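Local coordinates for protein Alpha/beta hydrolase (PDB 4EZI) that is of unknown function but adopts the alpha/beta-hydrolase fold and may hydrolyse ester bonds, possibly as a triacylglycerol lipase, at residues D33-H38 against G106-Y111; Q51-N56 against A134-S139; L102-N107 against E361-F366; L128-Q133 against Q230-Y235. All coordinates share one frame; numbering follows the deposited sequence. Where two conformers were deposited one is given.

Interaction 1 (D33-H38 against G106-Y111)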
loop_
_atom_site.group_PDB
_atom_site.type_symbol
_atom_site.label_atom_id
_atom_site.label_comp_id
_atom_site.label_asym_id
_atom_site.label_seq_id
_atom_site.Cartn_x
_atom_site.Cartn_y
_atom_site.Cartn_z
ATOM N N ASP A 33 -21.314 1.663 3.098
ATOM C CA ASP A 33 -22.657 1.195 2.841
ATOM C C ASP A 33 -23.511 2.253 2.119
ATOM O O ASP A 33 -24.561 1.929 1.575
ATOM C CB ASP A 33 -23.308 0.722 4.151
ATOM C CG ASP A 33 -23.461 1.835 5.189
ATOM O OD1 ASP A 33 -22.631 2.766 5.235
ATOM O OD2 ASP A 33 -24.443 1.758 5.982
ATOM N N THR A 34 -23.058 3.504 2.110
ATOM C CA THR A 34 -23.754 4.580 1.427
ATOM C C THR A 34 -23.443 4.637 -0.078
ATOM O O THR A 34 -24.071 5.408 -0.809
ATOM C CB THR A 34 -23.453 5.962 2.073
ATOM O OG1 THR A 34 -22.085 6.305 1.888
ATOM C CG2 THR A 34 -23.787 5.975 3.555
ATOM N N LEU A 35 -22.482 3.850 -0.551
ATOM C CA LEU A 35 -22.170 3.809 -1.984
ATOM C C LEU A 35 -23.215 2.974 -2.706
ATOM O O LEU A 35 -23.711 1.989 -2.169
ATOM C CB LEU A 35 -20.778 3.215 -2.201
ATOM C CG LEU A 35 -19.605 4.039 -1.654
ATOM C CD1 LEU A 35 -18.289 3.273 -1.863
ATOM C CD2 LEU A 35 -19.502 5.374 -2.354
ATOM N N THR A 36 -23.539 3.375 -3.921
ATOM C CA THR A 36 -24.455 2.654 -4.785
ATOM C C THR A 36 -23.662 1.741 -5.727
ATOM O O THR A 36 -22.667 2.169 -6.308
ATOM C CB THR A 36 -25.269 3.652 -5.646
ATOM O OG1 THR A 36 -26.014 4.539 -4.793
ATOM C CG2 THR A 36 -26.242 2.931 -6.557
ATOM N N VAL A 37 -24.109 0.495 -5.858
ATOM C CA VAL A 37 -23.461 -0.466 -6.757
ATOM C C VAL A 37 -24.126 -0.414 -8.130
ATOM O O VAL A 37 -25.355 -0.400 -8.240
ATOM C CB VAL A 37 -23.461 -1.924 -6.195
ATOM C CG1 VAL A 37 -22.872 -1.952 -4.786
ATOM C CG2 VAL A 37 -24.848 -2.546 -6.186
ATOM N N HIS A 38 -23.303 -0.378 -9.176
ATOM C CA HIS A 38 -23.762 -0.264 -10.564
ATOM C C HIS A 38 -23.294 -1.389 -11.486
ATOM O O HIS A 38 -23.855 -1.525 -12.567
ATOM C CB HIS A 38 -23.294 1.072 -11.174
ATOM C CG HIS A 38 -23.710 2.279 -10.406
ATOM N ND1 HIS A 38 -24.992 2.793 -10.470
ATOM C CD2 HIS A 38 -23.011 3.097 -9.578
ATOM C CE1 HIS A 38 -25.057 3.870 -9.706
ATOM N NE2 HIS A 38 -23.870 4.076 -9.160
ATOM N N GLY A 106 -14.693 -0.696 -7.876
ATOM C CA GLY A 106 -15.126 -1.392 -9.071
ATOM C C GLY A 106 -16.632 -1.425 -9.200
ATOM O O GLY A 106 -17.203 -0.770 -10.089
ATOM N N ASN A 107 -17.300 -2.176 -8.325
ATOM C CA ASN A 107 -18.750 -2.322 -8.469
ATOM C C ASN A 107 -19.497 -1.017 -8.330
ATOM O O ASN A 107 -20.500 -0.827 -9.013
ATOM C CB ASN A 107 -19.338 -3.344 -7.506
ATOM C CG ASN A 107 -18.673 -4.689 -7.592
ATOM O OD1 ASN A 107 -17.624 -4.883 -7.006
ATOM N ND2 ASN A 107 -19.308 -5.639 -8.280
ATOM N N SER A 108 -19.043 -0.128 -7.448
ATOM C CA SER A 108 -19.668 1.175 -7.269
ATOM C C SER A 108 -19.042 2.223 -8.187
ATOM O O SER A 108 -19.727 2.753 -9.075
ATOM C CB SER A 108 -19.625 1.633 -5.800
ATOM O OG SER A 108 -20.180 2.922 -5.680
ATOM N N ALA A 109 -17.755 2.531 -7.999
ATOM C CA ALA A 109 -17.187 3.676 -8.727
ATOM C C ALA A 109 -17.025 3.414 -10.214
ATOM O O ALA A 109 -16.933 4.356 -10.989
ATOM C CB ALA A 109 -15.845 4.113 -8.091
ATOM N N GLY A 110 -16.983 2.151 -10.618
ATOM C CA GLY A 110 -16.866 1.784 -12.023
ATOM C C GLY A 110 -15.471 1.843 -12.626
ATOM O O GLY A 110 -15.336 1.915 -13.834
ATOM N N TYR A 111 -14.440 1.763 -11.787
ATOM C CA TYR A 111 -13.075 1.799 -12.258
ATOM C C TYR A 111 -12.540 0.393 -12.453
ATOM O O TYR A 111 -12.888 -0.542 -11.717
ATOM C CB TYR A 111 -12.169 2.541 -11.261
ATOM C CG TYR A 111 -12.599 3.961 -10.898
ATOM C CD1 TYR A 111 -13.237 4.789 -11.809
ATOM C CD2 TYR A 111 -12.350 4.463 -9.639
ATOM C CE1 TYR A 111 -13.601 6.088 -11.470
ATOM C CE2 TYR A 111 -12.705 5.733 -9.286
ATOM C CZ TYR A 111 -13.346 6.552 -10.196
ATOM O OH TYR A 111 -13.693 7.838 -9.825
#
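The His38 imidazole meets the second segment at its edge: CD2 lies 3.3 Å from Ser108 O, with that oxygen close to the ring plane. CG stands anti to the carbonyl carbon and beside the backbone N (chi1 -56°), while CB lies 4.0 Å from Asn107 O, so the side chain runs past two successive carbonyls at the end of helix 99-108. Within the second segment, Ala109 CB lies over one face of the Tyr111 ring, offset toward the rim; Tyr111 takes no part in the contact itself, and its hydroxyl is hydrogen-bonded to Glu370.

Two hydrogen bonds cross the contact, one between backbones and one from a serine hydroxyl to a carbonyl. The amide of His38 gives a nearly straight one to Asn107 O (N to O 2.8 Å, 166° at the hydrogen). Ser108 OG donates the other to Thr36 O at 2.7 Å, approaching from above the carbonyl plane rather than within it. With OG anti to its own backbone N (chi1 177°), the hydroxyl faces the loop; Ser108 CA adds a CA-H...O contact of 3.3 Å to the same Thr36 O. Leu35 CB packs 3.5 Å from Ser108 OG, giving the polar bond an apolar flank. Val37 approaches with its backbone, CA 3.7 Å from Asn107 O, while its side chain touches helix 19-27.

Asn107 ND2 is hydrogen-bonded to Tyr39 O and Phe17 O, extending the junction beyond His38. The arrangement is a surface junction of the alpha/beta-hydrolase fold, in which the loop leading to strand 41-51 lies against the C-terminal end of helix 99-108.

Interaction 2 (Q51-N56 against A134-S139)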
loop_
_atom_site.group_PDB
_atom_site.type_symbol
_atom_site.label_atom_id
_atom_site.label_comp_id
_atom_site.label_asym_id
_atom_site.label_seq_id
_atom_site.Cartn_x
_atom_site.Cartn_y
_atom_site.Cartn_z
ATOM N N GLN A 51 11.458 -6.016 -11.134
ATOM C CA GLN A 51 12.807 -6.181 -10.577
ATOM C C GLN A 51 12.793 -6.474 -9.082
ATOM O O GLN A 51 12.033 -5.889 -8.311
ATOM C CB GLN A 51 13.638 -4.927 -10.831
ATOM C CG GLN A 51 13.926 -4.658 -12.298
ATOM C CD GLN A 51 14.782 -5.742 -12.921
ATOM O OE1 GLN A 51 14.323 -6.513 -13.776
ATOM N NE2 GLN A 51 16.021 -5.821 -12.484
ATOM N N SER A 52 13.683 -7.350 -8.661
ATOM C CA SER A 52 13.829 -7.685 -7.241
ATOM C C SER A 52 14.652 -6.603 -6.529
ATOM O O SER A 52 15.248 -5.754 -7.171
ATOM C CB SER A 52 14.553 -9.006 -7.104
ATOM O OG SER A 52 15.900 -8.882 -7.528
ATOM N N PRO A 53 14.762 -6.664 -5.187
ATOM C CA PRO A 53 15.628 -5.727 -4.471
ATOM C C PRO A 53 17.085 -5.761 -4.941
ATOM O O PRO A 53 17.748 -4.747 -4.858
ATOM C CB PRO A 53 15.488 -6.166 -3.001
ATOM C CG PRO A 53 14.103 -6.743 -2.921
ATOM C CD PRO A 53 13.966 -7.482 -4.235
ATOM N N ASP A 54 17.550 -6.912 -5.432
ATOM C CA ASP A 54 18.914 -7.074 -5.951
ATOM C C ASP A 54 19.051 -6.735 -7.443
ATOM O O ASP A 54 20.134 -6.882 -8.001
ATOM C CB ASP A 54 19.392 -8.504 -5.689
ATOM C CG ASP A 54 19.678 -8.762 -4.203
ATOM O OD1 ASP A 54 20.281 -7.881 -3.546
ATOM O OD2 ASP A 54 19.317 -9.849 -3.707
ATOM N N GLY A 55 17.985 -6.266 -8.078
ATOM C CA GLY A 55 18.042 -5.833 -9.474
ATOM C C GLY A 55 18.043 -6.981 -10.460
ATOM O O GLY A 55 18.691 -6.901 -11.511
ATOM N N ASN A 56 17.350 -8.058 -10.130
ATOM C CA ASN A 56 17.164 -9.190 -11.032
ATOM C C ASN A 56 15.691 -9.326 -11.395
ATOM O O ASN A 56 14.785 -8.940 -10.640
ATOM C CB ASN A 56 17.647 -10.482 -10.396
ATOM C CG ASN A 56 19.072 -10.387 -9.918
ATOM O OD1 ASN A 56 19.942 -9.937 -10.658
ATOM N ND2 ASN A 56 19.311 -10.777 -8.663
ATOM N N ALA A 134 11.016 1.495 -0.411
ATOM C CA ALA A 134 10.484 2.375 -1.422
ATOM C C ALA A 134 10.774 1.915 -2.845
ATOM O O ALA A 134 9.894 1.949 -3.702
ATOM C CB ALA A 134 11.032 3.786 -1.232
ATOM N N GLU A 135 12.007 1.501 -3.119
ATOM C CA GLU A 135 12.380 1.240 -4.502
ATOM C C GLU A 135 11.491 0.197 -5.162
ATOM O O GLU A 135 11.017 0.390 -6.284
ATOM C CB GLU A 135 13.830 0.794 -4.547
ATOM C CG GLU A 135 14.370 0.399 -5.914
ATOM C CD GLU A 135 14.268 1.464 -6.980
ATOM O OE1 GLU A 135 14.477 2.666 -6.655
ATOM O OE2 GLU A 135 14.008 1.100 -8.166
ATOM N N THR A 136 11.317 -0.940 -4.486
ATOM C CA THR A 136 10.563 -2.042 -5.043
ATOM C C THR A 136 9.059 -1.915 -4.813
ATOM O O THR A 136 8.296 -2.440 -5.621
ATOM C CB THR A 136 11.078 -3.421 -4.611
ATOM O OG1 THR A 136 11.124 -3.490 -3.187
ATOM C CG2 THR A 136 12.440 -3.744 -5.224
ATOM N N LEU A 137 8.601 -1.257 -3.760
ATOM C CA LEU A 137 7.164 -0.985 -3.680
ATOM C C LEU A 137 6.744 -0.136 -4.889
ATOM O O LEU A 137 5.729 -0.386 -5.531
ATOM C CB LEU A 137 6.791 -0.309 -2.373
ATOM C CG LEU A 137 6.780 -1.204 -1.132
ATOM C CD1 LEU A 137 6.587 -0.393 0.140
ATOM C CD2 LEU A 137 5.732 -2.333 -1.235
ATOM N N ALA A 138 7.569 0.843 -5.245
ATOM C CA ALA A 138 7.259 1.712 -6.384
ATOM C C ALA A 138 7.321 0.928 -7.696
ATOM O O ALA A 138 6.374 0.940 -8.496
ATOM C CB ALA A 138 8.231 2.912 -6.412
ATOM N N SER A 139 8.423 0.229 -7.947
ATOM C CA SER A 139 8.573 -0.426 -9.235
ATOM C C SER A 139 7.595 -1.583 -9.399
ATOM O O SER A 139 7.023 -1.766 -10.478
ATOM C CB SER A 139 10.023 -0.926 -9.435
ATOM O OG SER A 139 10.455 -1.774 -8.399
HETATM O O HOH W 1 9.775 -4.332 -8.503
#
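Van der Waals contact between Pro53 and Thr136 carries the direct part of this interface. Thr136 presents its methyl: CG2 lies 3.7 Å from Pro53 N and 4.1 Å from Pro53 CG, and the two side chains cross at about a right angle. The same methyl reaches back along the loop to Gln51 O, 3.8 Å away, and to the carbonyl carbon of Ser52, so a single group rests against the backbone of three consecutive residues. It is placed there by a threonine rotamer with CG2 anti to the carbonyl carbon and OG1 between the backbone N and that carbon (chi1 55°).

The loop is the connection of a beta hairpin, between the antiparallel neighbours 41-51 and 57-67 of the central sheet, and it meets the first turns of helix 134-154. A type I turn from Ser52 to Gly55 shapes it, and Gly55 has positive phi.

Hydrogen bonds within the loop hold this shape. Ser52 N bonds to Asn56 O and Gly55 N to Ser52 O, while Ser52 OG accepts from Asn56 N at 3.1 Å and weakly from Asp54 N.

No direct hydrogen bond crosses the interface; water does that work. Water 1 donates to Gln51 O at 2.7 Å and also binds Ser139 OG at 2.6 Å, spanning a pair of atoms that themselves stand 4.4 Å apart. Ser139 is one turn beyond Thr136, so the bridge and the methyl contact lie on one helix flank. Pro53 continues onto Pro130 and Tyr232, and Thr136 onto Leu119.

Interaction 3 (L102-N107 against E361-F366)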
loop_
_atom_site.group_PDB
_atom_site.type_symbol
_atom_site.label_atom_id
_atom_site.label_comp_id
_atom_site.label_asym_id
_atom_site.label_seq_id
_atom_site.Cartn_x
_atom_site.Cartn_y
_atom_site.Cartn_z
ATOM N N LEU A 102 -12.801 -3.991 -4.075
ATOM C CA LEU A 102 -13.510 -4.237 -5.330
ATOM C C LEU A 102 -14.888 -3.568 -5.355
ATOM O O LEU A 102 -15.272 -2.933 -6.337
ATOM C CB LEU A 102 -13.687 -5.731 -5.577
ATOM C CG LEU A 102 -12.413 -6.537 -5.747
ATOM C CD1 LEU A 102 -12.802 -7.968 -6.068
ATOM C CD2 LEU A 102 -11.516 -5.963 -6.859
ATOM N N ALA A 103 -15.607 -3.686 -4.244
ATOM C CA ALA A 103 -16.954 -3.167 -4.161
ATOM C C ALA A 103 -16.973 -1.651 -4.319
ATOM O O ALA A 103 -17.796 -1.092 -5.043
ATOM C CB ALA A 103 -17.609 -3.614 -2.867
ATOM N N ALA A 104 -16.074 -0.985 -3.603
ATOM C CA ALA A 104 -16.052 0.471 -3.610
ATOM C C ALA A 104 -15.545 1.027 -4.942
ATOM O O ALA A 104 -16.171 1.894 -5.536
ATOM C CB ALA A 104 -15.208 0.971 -2.420
ATOM N N TYR A 105 -14.393 0.541 -5.384
ATOM C CA TYR A 105 -13.743 1.094 -6.564
ATOM C C TYR A 105 -14.266 0.560 -7.882
ATOM O O TYR A 105 -14.219 1.276 -8.888
ATOM C CB TYR A 105 -12.234 0.858 -6.491
ATOM C CG TYR A 105 -11.509 1.713 -5.485
ATOM C CD1 TYR A 105 -11.430 3.079 -5.654
ATOM C CD2 TYR A 105 -10.867 1.162 -4.369
ATOM C CE1 TYR A 105 -10.757 3.889 -4.746
ATOM C CE2 TYR A 105 -10.196 1.954 -3.445
ATOM C CZ TYR A 105 -10.140 3.316 -3.638
ATOM O OH TYR A 105 -9.444 4.146 -2.775
ATOM N N GLY A 106 -14.693 -0.696 -7.876
ATOM C CA GLY A 106 -15.126 -1.392 -9.071
ATOM C C GLY A 106 -16.632 -1.425 -9.200
ATOM O O GLY A 106 -17.203 -0.770 -10.089
ATOM N N ASN A 107 -17.300 -2.176 -8.325
ATOM C CA ASN A 107 -18.750 -2.322 -8.469
ATOM C C ASN A 107 -19.497 -1.017 -8.330
ATOM O O ASN A 107 -20.500 -0.827 -9.013
ATOM C CB ASN A 107 -19.338 -3.344 -7.506
ATOM C CG ASN A 107 -18.673 -4.689 -7.592
ATOM O OD1 ASN A 107 -17.624 -4.883 -7.006
ATOM N ND2 ASN A 107 -19.308 -5.639 -8.280
ATOM N N GLU A 361 -13.457 8.558 1.629
ATOM C CA GLU A 361 -12.827 9.803 1.209
ATOM C C GLU A 361 -12.030 9.652 -0.067
ATOM O O GLU A 361 -12.018 10.558 -0.910
ATOM C CB GLU A 361 -11.955 10.396 2.296
ATOM C CG GLU A 361 -12.667 10.774 3.590
ATOM C CD GLU A 361 -13.747 11.849 3.461
ATOM O OE1 GLU A 361 -13.689 12.698 2.553
ATOM O OE2 GLU A 361 -14.655 11.855 4.324
ATOM N N GLN A 362 -11.314 8.539 -0.203
ATOM C CA GLN A 362 -10.538 8.297 -1.424
ATOM C C GLN A 362 -11.448 8.244 -2.646
ATOM O O GLN A 362 -11.186 8.907 -3.645
ATOM C CB GLN A 362 -9.725 6.993 -1.298
ATOM C CG GLN A 362 -8.624 7.089 -0.263
ATOM C CD GLN A 362 -8.001 5.740 0.063
ATOM O OE1 GLN A 362 -8.655 4.703 0.016
ATOM N NE2 GLN A 362 -6.718 5.743 0.404
ATOM N N VAL A 363 -12.504 7.450 -2.560
ATOM C CA VAL A 363 -13.456 7.350 -3.675
ATOM C C VAL A 363 -14.039 8.721 -4.043
ATOM O O VAL A 363 -14.113 9.093 -5.203
ATOM C CB VAL A 363 -14.625 6.345 -3.383
ATOM C CG1 VAL A 363 -15.678 6.372 -4.534
ATOM C CG2 VAL A 363 -14.092 4.938 -3.145
ATOM N N ASP A 364 -14.431 9.472 -3.021
ATOM C CA ASP A 364 -15.025 10.789 -3.251
ATOM C C ASP A 364 -14.032 11.755 -3.906
ATOM O O ASP A 364 -14.405 12.556 -4.769
ATOM C CB ASP A 364 -15.555 11.372 -1.960
ATOM C CG ASP A 364 -16.820 10.707 -1.474
ATOM O OD1 ASP A 364 -17.514 10.027 -2.255
ATOM O OD2 ASP A 364 -17.153 10.922 -0.288
ATOM N N PHE A 365 -12.775 11.696 -3.492
ATOM C CA PHE A 365 -11.732 12.507 -4.099
ATOM C C PHE A 365 -11.545 12.165 -5.573
ATOM O O PHE A 365 -11.480 13.059 -6.423
ATOM C CB PHE A 365 -10.430 12.310 -3.334
ATOM C CG PHE A 365 -9.328 13.266 -3.688
ATOM C CD1 PHE A 365 -9.440 14.619 -3.418
ATOM C CD2 PHE A 365 -8.159 12.808 -4.269
ATOM C CE1 PHE A 365 -8.394 15.491 -3.698
ATOM C CE2 PHE A 365 -7.123 13.664 -4.573
ATOM C CZ PHE A 365 -7.239 15.013 -4.268
ATOM N N PHE A 366 -11.507 10.883 -5.888
ATOM C CA PHE A 366 -11.350 10.466 -7.267
ATOM C C PHE A 366 -12.539 10.876 -8.124
ATOM O O PHE A 366 -12.376 11.348 -9.256
ATOM C CB PHE A 366 -11.107 8.960 -7.357
ATOM C CG PHE A 366 -9.815 8.525 -6.710
ATOM C CD1 PHE A 366 -8.782 9.438 -6.471
ATOM C CD2 PHE A 366 -9.649 7.214 -6.296
ATOM C CE1 PHE A 366 -7.616 9.036 -5.888
ATOM C CE2 PHE A 366 -8.454 6.801 -5.705
ATOM C CZ PHE A 366 -7.439 7.711 -5.498
#
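The Gln362 amide is held through both of its polar atoms. OE1 accepts a weak hydrogen bond from Tyr105 OH, 3.0 Å long, with the ring and amide planes 43° apart. NE2 is hydrogen-bonded to the backbone oxygens of Ala195 and Gly167, and these bonds probably help fix the rotation of the amide and so the direction of OE1. Gln362 CB also lies close to the Tyr105 hydroxyl, at 3.2 Å.

Tyr105 reaches across from helix 99-108 to helix 355-370. Its CG stands anti to the carbonyl carbon, beside the backbone N (chi1 -73°), and the far end of the side chain approaches the other helix more closely than its base does. The residue sits in a wider pi-type turn, where Leu102 O accepts from both Gly106 N and Asn107 N.

Apolar contacts lie beside the polar one. The ring edges of Tyr105 and Phe366 meet, CE1 to CD2 at 3.8 Å, without stacking. Val363 CG2 approaches Tyr105 CE1 obliquely at 3.8 Å, its side chain sliding past the ring in the opposite direction, and the same methyl touches Ala104 CB at 4.2 Å. Phe366 also has Gln362 O above one face, offset toward the rim.

The short helix segments run nearly parallel, 12° between their directions, with axes 10.5 Å apart. Tyr105, Gln362 and Phe366 all touch Ala166 of strand 162-168. Such neighbouring helices over a central beta sheet are characteristic of the alpha/beta-hydrolase fold; here Gln362 also borders the probable nucleophile elbow, which includes Gly167.

Interaction 4 (L128-Q133 against Q230-Y235)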
loop_
_atom_site.group_PDB
_atom_site.type_symbol
_atom_site.label_atom_id
_atom_site.label_comp_id
_atom_site.label_asym_id
_atom_site.label_seq_id
_atom_site.Cartn_x
_atom_site.Cartn_y
_atom_site.Cartn_z
ATOM N N LEU A 128 10.448 -13.496 1.097
ATOM C CA LEU A 128 10.121 -12.498 2.127
ATOM C C LEU A 128 9.730 -11.201 1.442
ATOM O O LEU A 128 10.393 -10.749 0.518
ATOM C CB LEU A 128 11.349 -12.249 3.011
ATOM C CG LEU A 128 11.164 -11.292 4.174
ATOM C CD1 LEU A 128 10.084 -11.758 5.140
ATOM C CD2 LEU A 128 12.523 -11.160 4.879
ATOM N N HIS A 129 8.642 -10.584 1.883
ATOM C CA HIS A 129 8.266 -9.281 1.362
ATOM C C HIS A 129 9.292 -8.225 1.772
ATOM O O HIS A 129 9.614 -8.145 2.944
ATOM C CB HIS A 129 6.893 -8.934 1.954
ATOM C CG HIS A 129 6.410 -7.567 1.622
ATOM N ND1 HIS A 129 6.302 -7.091 0.337
ATOM C CD2 HIS A 129 6.071 -6.534 2.439
ATOM C CE1 HIS A 129 5.918 -5.818 0.388
ATOM N NE2 HIS A 129 5.754 -5.459 1.649
ATOM N N PRO A 130 9.776 -7.396 0.808
ATOM C CA PRO A 130 10.607 -6.222 1.145
ATOM C C PRO A 130 9.701 -5.105 1.665
ATOM O O PRO A 130 9.057 -4.389 0.913
ATOM C CB PRO A 130 11.290 -5.866 -0.196
ATOM C CG PRO A 130 10.967 -7.018 -1.123
ATOM C CD PRO A 130 9.662 -7.552 -0.649
ATOM N N TYR A 131 9.639 -4.991 2.981
ATOM C CA TYR A 131 8.571 -4.288 3.684
ATOM C C TYR A 131 8.901 -2.810 3.844
ATOM O O TYR A 131 9.936 -2.425 4.399
ATOM C CB TYR A 131 8.371 -4.950 5.038
ATOM C CG TYR A 131 7.279 -4.356 5.883
ATOM C CD1 TYR A 131 5.982 -4.165 5.402
ATOM C CD2 TYR A 131 7.524 -3.971 7.174
ATOM C CE1 TYR A 131 4.974 -3.650 6.193
ATOM C CE2 TYR A 131 6.532 -3.472 7.992
ATOM C CZ TYR A 131 5.271 -3.295 7.498
ATOM O OH TYR A 131 4.323 -2.767 8.340
ATOM N N VAL A 132 8.026 -1.946 3.352
ATOM C CA VAL A 132 8.262 -0.487 3.411
ATOM C C VAL A 132 9.641 -0.153 2.815
ATOM O O VAL A 132 10.336 0.718 3.321
ATOM C CB VAL A 132 8.040 0.145 4.829
ATOM C CG1 VAL A 132 7.682 1.636 4.660
ATOM C CG2 VAL A 132 6.954 -0.581 5.602
ATOM N N GLN A 133 9.960 -0.816 1.699
ATOM C CA GLN A 133 11.152 -0.530 0.899
ATOM C C GLN A 133 10.708 0.196 -0.362
ATOM O O GLN A 133 10.060 -0.384 -1.246
ATOM C CB GLN A 133 11.945 -1.802 0.613
ATOM C CG GLN A 133 12.561 -2.395 1.899
ATOM C CD GLN A 133 13.399 -3.649 1.682
ATOM O OE1 GLN A 133 13.994 -3.832 0.618
ATOM N NE2 GLN A 133 13.439 -4.527 2.680
ATOM N N GLN A 230 17.324 -6.120 6.874
ATOM C CA GLN A 230 18.597 -6.808 7.059
ATOM C C GLN A 230 18.709 -7.970 6.070
ATOM O O GLN A 230 19.794 -8.210 5.527
ATOM C CB GLN A 230 18.740 -7.288 8.504
ATOM C CG GLN A 230 19.989 -8.106 8.772
ATOM C CD GLN A 230 21.292 -7.326 8.612
ATOM O OE1 GLN A 230 21.299 -6.104 8.532
ATOM N NE2 GLN A 230 22.412 -8.053 8.546
ATOM N N THR A 231 17.630 -8.704 5.833
ATOM C CA THR A 231 17.645 -9.804 4.852
ATOM C C THR A 231 18.105 -9.343 3.477
ATOM O O THR A 231 18.997 -9.946 2.876
ATOM C CB THR A 231 16.263 -10.483 4.745
ATOM O OG1 THR A 231 15.961 -11.146 5.977
ATOM C CG2 THR A 231 16.207 -11.476 3.585
ATOM N N TYR A 232 17.532 -8.244 2.999
ATOM C CA TYR A 232 17.800 -7.815 1.625
ATOM C C TYR A 232 19.029 -6.923 1.489
ATOM O O TYR A 232 19.667 -6.946 0.443
ATOM C CB TYR A 232 16.574 -7.104 1.025
ATOM C CG TYR A 232 15.514 -8.096 0.617
ATOM C CD1 TYR A 232 15.745 -8.919 -0.475
ATOM C CD2 TYR A 232 14.318 -8.250 1.322
ATOM C CE1 TYR A 232 14.829 -9.878 -0.850
ATOM C CE2 TYR A 232 13.388 -9.205 0.921
ATOM C CZ TYR A 232 13.644 -9.996 -0.185
ATOM O OH TYR A 232 12.766 -10.958 -0.621
ATOM N N LYS A 233 19.366 -6.163 2.522
ATOM C CA LYS A 233 20.408 -5.114 2.417
ATOM C C LYS A 233 21.610 -5.306 3.336
ATOM O O LYS A 233 22.643 -4.688 3.116
ATOM C CB LYS A 233 19.804 -3.740 2.669
ATOM C CG LYS A 233 18.638 -3.404 1.776
ATOM C CD LYS A 233 19.005 -3.427 0.276
ATOM C CE LYS A 233 17.817 -3.081 -0.626
ATOM N NZ LYS A 233 18.135 -3.368 -2.057
ATOM N N SER A 234 21.472 -6.108 4.394
ATOM C CA SER A 234 22.570 -6.377 5.317
ATOM C C SER A 234 23.282 -5.106 5.791
ATOM O O SER A 234 24.519 -5.031 5.841
ATOM C CB SER A 234 23.565 -7.369 4.712
ATOM O OG SER A 234 24.368 -7.907 5.743
ATOM N N TYR A 235 22.501 -4.119 6.207
ATOM C CA TYR A 235 23.079 -2.875 6.706
ATOM C C TYR A 235 23.747 -3.036 8.072
ATOM O O TYR A 235 24.592 -2.217 8.438
ATOM C CB TYR A 235 22.032 -1.755 6.783
ATOM C CG TYR A 235 21.481 -1.272 5.460
ATOM C CD1 TYR A 235 22.305 -1.084 4.335
ATOM C CD2 TYR A 235 20.129 -0.988 5.321
ATOM C CE1 TYR A 235 21.789 -0.596 3.123
ATOM C CE2 TYR A 235 19.599 -0.524 4.111
ATOM C CZ TYR A 235 20.437 -0.347 3.020
ATOM O OH TYR A 235 19.937 0.093 1.824
#
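Thr231 opens the contact on helix 218-233, packing against Leu128: CD2 of the leucine is 3.6 Å from Thr231 OG1 and 3.8 Å from Thr231 CB. That hydroxyl is hydrogen-bonded to Tyr227 O, one turn back.

Tyr232 makes the largest single contribution. CG stands anti to the carbonyl carbon (chi1 -77°); the ring reaches the loop, and its OH donates a short hydrogen bond of 2.6 Å to Leu128 O. The donor lies in the carbonyl plane, on a lone pair, with a C=O...donor angle of 142°; the oxygen in turn sits at the ring's edge. Pro130 CG approaches the ring obliquely, 3.8 Å from Tyr232 CE2. On the CD2 side comes Gln133, whose NE2 is 4.1 Å away and whose amide plane is turned 75° from the ring.

The loop follows strand 112-116 of the alpha/beta-hydrolase sheet and ends at Gln133, the N-cap of helix 134-154, after a type II turn from Pro130. The contact thus joins the approach to that helix with the end of helix 218-233, in the helical region between strands 193-197 and 310-314. The His129 imidazole is hydrogen-bonded to Glu170 and to Leu119 O.

Lys233 comes next, its chain bent at chi2 and passing Gln133 in the opposite direction, with CE 4.1 Å from Gln133 OE1.

How the interactions relate
The four contacts form two groups on opposite sides of the chain's centre. Interactions 1 and 3 share Gly106 and Asn107 of helix 99-108: interaction 3 is buried and largely apolar, whereas interaction 1 lies at the surface and relies on bonds to backbone carbonyls. Leu35 CD1 packs against Ala104 CB at 3.9 Å where they meet. Interactions 2 and 4, both partly buried, touch where Leu137 CD1 packs against Val132 CA at 3.7 Å; they involve successive parts of the chain at the start of helix 134-154. Water bridges interaction 2, while a direct tyrosine-to-carbonyl bond spans interaction 4. The centres of interactions 1 and 4 are about 37 Å apart.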